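Local structure of alpha-L-rhamnosidase (Streptomyces avermitilis, 3W5M) at residues 525-530 and 571-576. The protein hydrolyses terminal non-reducing alpha-L-rhamnose residues from alpha-L-rhamnosides such as citrus flavonoids and gum arabic, and carries a calcium-dependent rhamnose-binding module. Sequence-based numbering, arbitrary orientation.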
# COMPACT_ATOMS: atom_id res chain seq x y z
N LEU A 525 -15.09 9.34 14.46
CA LEU A 525 -14.12 10.06 13.62
C LEU A 525 -14.30 9.55 12.22
O LEU A 525 -13.99 8.40 11.96
CB LEU A 525 -12.68 9.75 14.04
CG LEU A 525 -12.35 9.91 15.53
CD1 LEU A 525 -10.94 9.43 15.84
CD2 LEU A 525 -12.55 11.37 15.94
N ARG A 526 -14.77 10.42 11.34
CA ARG A 526 -14.84 10.10 9.91
C ARG A 526 -13.70 10.81 9.18
O ARG A 526 -13.21 11.85 9.61
CB ARG A 526 -16.19 10.47 9.32
CG ARG A 526 -17.34 9.60 9.83
CD ARG A 526 -18.56 9.62 8.93
NE ARG A 526 -19.07 10.98 8.71
CZ ARG A 526 -19.55 11.43 7.55
NH1 ARG A 526 -19.61 10.64 6.49
NH2 ARG A 526 -19.95 12.69 7.46
N HIS A 527 -13.24 10.22 8.08
CA HIS A 527 -12.05 10.68 7.42
C HIS A 527 -12.36 10.96 5.96
O HIS A 527 -13.02 10.15 5.30
CB HIS A 527 -10.92 9.64 7.54
CG HIS A 527 -10.55 9.32 8.95
ND1 HIS A 527 -11.29 8.47 9.73
CD2 HIS A 527 -9.49 9.70 9.70
CE1 HIS A 527 -10.74 8.37 10.93
NE2 HIS A 527 -9.65 9.11 10.94
N ALA A 528 -11.90 12.11 5.47
CA ALA A 528 -12.20 12.55 4.09
C ALA A 528 -11.03 13.20 3.43
O ALA A 528 -10.22 13.86 4.07
CB ALA A 528 -13.38 13.53 4.07
N GLU A 529 -10.98 13.06 2.10
CA GLU A 529 -9.91 13.69 1.32
C GLU A 529 -10.20 15.16 1.00
O GLU A 529 -9.27 15.95 0.84
CB GLU A 529 -9.75 12.93 -0.02
CG GLU A 529 -9.42 11.45 0.06
CD GLU A 529 -8.97 10.90 -1.29
OE1 GLU A 529 -9.86 10.65 -2.16
OE2 GLU A 529 -7.74 10.77 -1.50
N VAL A 530 -11.48 15.51 0.89
CA VAL A 530 -11.93 16.85 0.46
C VAL A 530 -13.18 17.28 1.22
O VAL A 530 -13.80 16.46 1.94
CB VAL A 530 -12.19 16.91 -1.07
CG1 VAL A 530 -10.89 16.68 -1.85
CG2 VAL A 530 -13.24 15.88 -1.47
N ARG A 571 -7.34 14.15 4.45
CA ARG A 571 -6.79 15.42 4.92
C ARG A 571 -7.65 15.98 6.07
O ARG A 571 -7.16 16.73 6.93
CB ARG A 571 -6.78 16.43 3.77
CG ARG A 571 -6.43 17.84 4.24
CD ARG A 571 -6.14 18.81 3.10
NE ARG A 571 -6.12 20.18 3.60
CZ ARG A 571 -5.79 21.25 2.88
NH1 ARG A 571 -5.47 21.12 1.60
NH2 ARG A 571 -5.82 22.46 3.44
N TYR A 572 -8.92 15.61 6.09
CA TYR A 572 -9.86 16.17 7.07
C TYR A 572 -10.43 15.07 7.95
O TYR A 572 -10.72 13.97 7.47
CB TYR A 572 -10.99 16.89 6.36
CG TYR A 572 -10.51 17.93 5.35
CD1 TYR A 572 -10.22 19.22 5.75
CD2 TYR A 572 -10.36 17.60 3.99
CE1 TYR A 572 -9.77 20.17 4.85
CE2 TYR A 572 -9.91 18.53 3.08
CZ TYR A 572 -9.63 19.82 3.51
OH TYR A 572 -9.19 20.76 2.61
N VAL A 573 -10.60 15.39 9.24
CA VAL A 573 -11.24 14.50 10.20
C VAL A 573 -12.49 15.19 10.77
O VAL A 573 -12.38 16.29 11.33
CB VAL A 573 -10.28 14.13 11.34
CG1 VAL A 573 -10.93 13.10 12.28
CG2 VAL A 573 -8.98 13.59 10.76
N GLU A 574 -13.64 14.54 10.61
CA GLU A 574 -14.90 14.96 11.21
C GLU A 574 -15.12 14.26 12.55
O GLU A 574 -15.10 13.04 12.63
CB GLU A 574 -16.05 14.62 10.30
CG GLU A 574 -17.42 15.00 10.85
CD GLU A 574 -18.54 14.18 10.21
OE1 GLU A 574 -18.82 13.02 10.64
OE2 GLU A 574 -19.17 14.72 9.28
N VAL A 575 -15.34 15.05 13.58
CA VAL A 575 -15.40 14.56 14.96
C VAL A 575 -16.83 14.85 15.43
O VAL A 575 -17.26 16.01 15.41
CB VAL A 575 -14.38 15.33 15.84
CG1 VAL A 575 -14.41 14.83 17.28
CG2 VAL A 575 -12.98 15.19 15.27
N THR A 576 -17.59 13.79 15.77
CA THR A 576 -18.90 13.94 16.40
C THR A 576 -18.93 13.23 17.76
O THR A 576 -18.18 12.28 17.98
CB THR A 576 -20.02 13.42 15.50
OG1 THR A 576 -19.80 12.04 15.24
CG2 THR A 576 -20.06 14.18 14.16
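The carbonyl oxygen of A528 is gripped by two consecutive amides, R571 N at 2.9 Å and Y572 N at 3.0 Å, a classic beta bulge where the chain turns a corner at R571. Beyond it, strands 525-528 and 572-576 run antiparallel, with R526 and E574 as a hydrogen-bonded pair whose side chains lie side by side. R526 grasps the E574 carboxylate side-on: NE reaches OE1 at 2.8 Å from above the carboxylate plane, while NH2 meets OE2 at 2.8 Å on the syn side but well out of that plane. The two planes are turned 48° apart. I537 packs against both side chains. The ring of Y572 presents its edge to the E529 carbonyl, CE2 lying 3.5 Å from E529 O, and R571 CG sits over one ring face. On the opposite side of the sheet, L525 CD2 touches V575 CG2 (3.9 Å) and H527 CD2 approaches V573 CG2 obliquely, with V511 packing against L525, H527 and V573. The paired strands belong to the concanavalin-like beta-sandwich domain of this family 78 glycosidase; just past the bulge, the E529 carboxylate, held by F914 N and N541 ND2 on OE1 and N506 ND2 on OE2, belongs to a side chain about 7 Å from those of rhamnose-binding R634 and H916.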